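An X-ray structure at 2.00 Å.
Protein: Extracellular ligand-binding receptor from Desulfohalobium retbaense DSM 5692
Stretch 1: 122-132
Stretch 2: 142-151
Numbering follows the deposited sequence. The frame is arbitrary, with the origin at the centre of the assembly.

Stretch 1, residues 122-132: YLTDFERIAVL
Stretch 2 142-151: WIRMLEDRFP

No hydrogen bond crosses between these two stretches; a helix and the residue that follows it pack against a turn and a strand mainly through apolar side chains, burying 351 Å² summed over both sides. Stretch 1 leaves a helix at its start, reverses in a type I beta turn from Leu123 to Phe126, closed by Phe126 N to Leu123 O at 3.1 Å, and enters a strand that begins at Ile129 and continues past Leu132. Thr124 and Asp125, at the turn's corners, have phi/psi of -70/-17 and -93/18; Ile129 to Leu132 are extended, with phi from -104 to -120 and psi from 115 to 143. Stretch 2 is helical through Arg149, in a helix that begins before Trp142, its i to i+4 ladder running from Leu146 N to Trp142 O (3.0 Å) to Phe150 N to Leu146 O (2.8 Å). Phe150 is the first residue to leave helical angles, at -126/59.

The strand and the helix run in opposite senses: Thr124 CA lies 8.1 Å from Phe150 CA at one end, and Val131 CA lies 7.1 Å from Ile143 CA at the other. Alternation along the strand turns Ile129 and Val131 toward the helix, while Leu132 points away. Leu146, on the helix, and Phe150, just past its end and four residues on, both point toward stretch 1; Ile143 starts sideways, but its end comes nearer.

Phe150 (chi1 m, -66°; chi2 -69°) has the largest covered area of any residue here, 74 Å². Ile129 (m, t) sets its CD1 over one face of the ring, 4.1 Å from Phe150 CG. Leu123 CB approaches Phe150 CE2 to 3.9 Å and Thr124 CA approaches Phe150 CE1 to 3.8 Å, both obliquely, so the turn's backbone comes as close to the ring as its side chains.

Leu146 (m, t) bridges turn and strand with its two methyls: its CD2 meets Leu123 CD1 at 3.6 Å, the closest contact between the stretches, and its CD1 meets Val131 CG2 at 4.0 Å. Leu123 is likewise m, t. Val131 CG1 (chi1 t, -167°) lies 4.1 Å from Ile143 CG1 and is also near Leu146 CD1, at 4.3 Å; Ile143 has chi1 -84° and chi2 162°.

Arg149 (t, p, t; chi4 81°) brings NH1 to 4.0 Å from Thr124 OG1 (Thr124 chi1 t), too far for a hydrogen bond; the hydroxyl sits oblique to the guanidinium. This polar pair adds no hydrogen bond to a packing otherwise made largely by aliphatic groups and one aromatic ring.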

# COMPACT_ATOMS: atom_id res chain seq x y z
N TYR A 122 1.61 1.04 -10.16
CA TYR A 122 1.33 0.73 -11.56
C TYR A 122 1.49 1.98 -12.43
O TYR A 122 2.14 1.95 -13.47
CB TYR A 122 -0.08 0.16 -11.70
CG TYR A 122 -0.46 -0.25 -13.09
CD1 TYR A 122 0.15 -1.34 -13.71
CD2 TYR A 122 -1.46 0.42 -13.79
CE1 TYR A 122 -0.20 -1.73 -14.98
CE2 TYR A 122 -1.81 0.04 -15.09
CZ TYR A 122 -1.17 -1.04 -15.67
OH TYR A 122 -1.49 -1.47 -16.94
N LEU A 123 0.89 3.08 -11.97
CA LEU A 123 0.75 4.30 -12.77
C LEU A 123 2.10 4.99 -13.03
O LEU A 123 2.21 5.83 -13.93
CB LEU A 123 -0.19 5.32 -12.09
CG LEU A 123 -1.70 5.06 -12.14
CD1 LEU A 123 -2.51 6.21 -11.52
CD2 LEU A 123 -2.14 4.82 -13.56
N THR A 124 3.10 4.63 -12.25
CA THR A 124 4.37 5.33 -12.31
C THR A 124 5.12 5.01 -13.63
O THR A 124 5.99 5.77 -14.03
CB THR A 124 5.23 5.00 -11.04
OG1 THR A 124 6.30 5.94 -10.91
CG2 THR A 124 5.77 3.57 -11.06
N ASP A 125 4.73 3.95 -14.34
CA ASP A 125 5.35 3.60 -15.62
C ASP A 125 4.61 4.21 -16.83
O ASP A 125 4.78 3.75 -17.96
CB ASP A 125 5.42 2.09 -15.77
CG ASP A 125 6.30 1.45 -14.72
OD1 ASP A 125 7.29 2.09 -14.32
OD2 ASP A 125 5.98 0.32 -14.28
N PHE A 126 3.79 5.22 -16.56
CA PHE A 126 3.06 5.94 -17.59
C PHE A 126 3.39 7.42 -17.49
O PHE A 126 3.19 8.03 -16.44
CB PHE A 126 1.56 5.73 -17.44
CG PHE A 126 1.12 4.30 -17.61
CD1 PHE A 126 1.13 3.41 -16.53
CD2 PHE A 126 0.69 3.84 -18.84
CE1 PHE A 126 0.73 2.11 -16.70
CE2 PHE A 126 0.28 2.54 -19.00
CZ PHE A 126 0.30 1.67 -17.93
N GLU A 127 3.90 7.99 -18.58
CA GLU A 127 4.31 9.39 -18.56
C GLU A 127 3.13 10.32 -18.85
O GLU A 127 3.15 11.46 -18.40
CB GLU A 127 5.45 9.65 -19.56
CG GLU A 127 6.77 8.96 -19.19
CD GLU A 127 7.25 9.30 -17.79
OE1 GLU A 127 7.61 10.47 -17.54
OE2 GLU A 127 7.27 8.39 -16.93
N ARG A 128 2.12 9.83 -19.56
CA ARG A 128 0.92 10.64 -19.85
C ARG A 128 -0.34 10.02 -19.23
O ARG A 128 -0.84 8.99 -19.71
CB ARG A 128 0.72 10.81 -21.36
CG ARG A 128 1.93 11.31 -22.15
CD ARG A 128 1.52 12.31 -23.23
NE ARG A 128 1.46 13.65 -22.66
CZ ARG A 128 0.85 14.69 -23.22
NH1 ARG A 128 0.24 14.55 -24.39
NH2 ARG A 128 0.86 15.86 -22.61
N ILE A 129 -0.90 10.68 -18.22
CA ILE A 129 -2.05 10.16 -17.45
C ILE A 129 -3.29 11.04 -17.51
O ILE A 129 -3.28 12.16 -17.01
CB ILE A 129 -1.69 9.99 -15.94
CG1 ILE A 129 -0.64 8.90 -15.74
CG2 ILE A 129 -2.96 9.65 -15.10
CD1 ILE A 129 0.03 8.93 -14.33
N ALA A 130 -4.39 10.51 -18.04
CA ALA A 130 -5.67 11.23 -17.97
C ALA A 130 -6.58 10.62 -16.89
O ALA A 130 -6.58 9.40 -16.68
CB ALA A 130 -6.37 11.22 -19.33
N VAL A 131 -7.33 11.49 -16.21
CA VAL A 131 -8.36 11.08 -15.27
C VAL A 131 -9.73 11.60 -15.69
O VAL A 131 -9.89 12.79 -15.95
CB VAL A 131 -8.06 11.59 -13.84
CG1 VAL A 131 -8.97 10.88 -12.75
CG2 VAL A 131 -6.61 11.40 -13.52
N LEU A 132 -10.69 10.70 -15.78
CA LEU A 132 -12.10 11.04 -15.84
C LEU A 132 -12.81 10.53 -14.57
O LEU A 132 -12.88 9.30 -14.36
CB LEU A 132 -12.73 10.43 -17.09
CG LEU A 132 -14.20 10.75 -17.41
CD1 LEU A 132 -14.50 12.26 -17.37
CD2 LEU A 132 -14.54 10.20 -18.78
N TRP A 142 -9.83 11.66 -5.46
CA TRP A 142 -8.92 10.91 -6.31
C TRP A 142 -8.15 11.82 -7.27
O TRP A 142 -6.98 11.57 -7.55
CB TRP A 142 -9.68 9.87 -7.13
CG TRP A 142 -9.76 8.53 -6.46
CD1 TRP A 142 -10.83 8.00 -5.79
CD2 TRP A 142 -8.72 7.55 -6.39
NE1 TRP A 142 -10.52 6.74 -5.32
CE2 TRP A 142 -9.23 6.44 -5.68
CE3 TRP A 142 -7.41 7.50 -6.88
CZ2 TRP A 142 -8.47 5.31 -5.42
CZ3 TRP A 142 -6.67 6.37 -6.64
CH2 TRP A 142 -7.20 5.29 -5.91
N ILE A 143 -8.81 12.85 -7.79
CA ILE A 143 -8.14 13.80 -8.69
C ILE A 143 -7.04 14.52 -7.93
O ILE A 143 -5.89 14.54 -8.37
CB ILE A 143 -9.13 14.84 -9.31
CG1 ILE A 143 -9.81 14.23 -10.53
CG2 ILE A 143 -8.40 16.12 -9.80
CD1 ILE A 143 -11.07 14.93 -10.97
N ARG A 144 -7.38 15.06 -6.77
CA ARG A 144 -6.44 15.85 -5.99
C ARG A 144 -5.26 14.99 -5.55
O ARG A 144 -4.16 15.49 -5.40
CB ARG A 144 -7.14 16.47 -4.78
N MSE A 145 -5.49 13.69 -5.37
CA MSE A 145 -4.44 12.78 -4.92
C MSE A 145 -3.50 12.45 -6.04
O MSE A 145 -2.28 12.43 -5.87
CB MSE A 145 -5.01 11.47 -4.41
CG MSE A 145 -5.76 11.59 -3.14
SE MSE A 145 -4.65 11.37 -1.56
CE MSE A 145 -6.14 11.45 -0.30
N LEU A 146 -4.09 12.16 -7.19
CA LEU A 146 -3.33 11.76 -8.33
C LEU A 146 -2.49 12.95 -8.82
O LEU A 146 -1.33 12.79 -9.21
CB LEU A 146 -4.26 11.23 -9.41
CG LEU A 146 -4.74 9.79 -9.16
CD1 LEU A 146 -5.89 9.44 -10.08
CD2 LEU A 146 -3.58 8.82 -9.32
N GLU A 147 -3.07 14.15 -8.74
CA GLU A 147 -2.37 15.37 -9.14
C GLU A 147 -1.18 15.67 -8.24
O GLU A 147 -0.16 16.16 -8.72
CB GLU A 147 -3.33 16.55 -9.10
CG GLU A 147 -4.21 16.65 -10.32
CD GLU A 147 -5.21 17.77 -10.22
OE1 GLU A 147 -5.32 18.36 -9.12
OE2 GLU A 147 -5.87 18.06 -11.23
N ASP A 148 -1.31 15.39 -6.95
CA ASP A 148 -0.22 15.62 -6.01
C ASP A 148 0.91 14.63 -6.22
O ASP A 148 2.08 14.96 -6.03
CB ASP A 148 -0.72 15.53 -4.58
CG ASP A 148 -1.59 16.71 -4.20
OD1 ASP A 148 -2.04 17.45 -5.10
OD2 ASP A 148 -1.81 16.91 -2.98
N ARG A 149 0.56 13.43 -6.62
CA ARG A 149 1.52 12.34 -6.73
C ARG A 149 2.24 12.42 -8.04
O ARG A 149 3.43 12.14 -8.13
CB ARG A 149 0.83 10.98 -6.58
CG ARG A 149 1.71 9.78 -6.90
CD ARG A 149 2.91 9.73 -5.99
NE ARG A 149 3.76 8.57 -6.23
CZ ARG A 149 4.66 8.49 -7.20
NH1 ARG A 149 5.40 7.39 -7.33
NH2 ARG A 149 4.84 9.51 -8.04
N PHE A 150 1.50 12.80 -9.07
CA PHE A 150 1.98 12.80 -10.44
C PHE A 150 1.82 14.17 -11.15
O PHE A 150 1.15 14.26 -12.19
CB PHE A 150 1.25 11.72 -11.22
CG PHE A 150 1.54 10.32 -10.76
CD1 PHE A 150 2.79 9.76 -10.97
CD2 PHE A 150 0.56 9.55 -10.15
CE1 PHE A 150 3.07 8.45 -10.57
CE2 PHE A 150 0.82 8.23 -9.76
CZ PHE A 150 2.07 7.68 -9.97
N PRO A 151 2.43 15.22 -10.59
CA PRO A 151 2.35 16.57 -11.19
C PRO A 151 2.63 16.61 -12.68
O PRO A 151 1.87 17.22 -13.43
CB PRO A 151 3.44 17.34 -10.45
CG PRO A 151 3.58 16.66 -9.17
CD PRO A 151 3.35 15.20 -9.44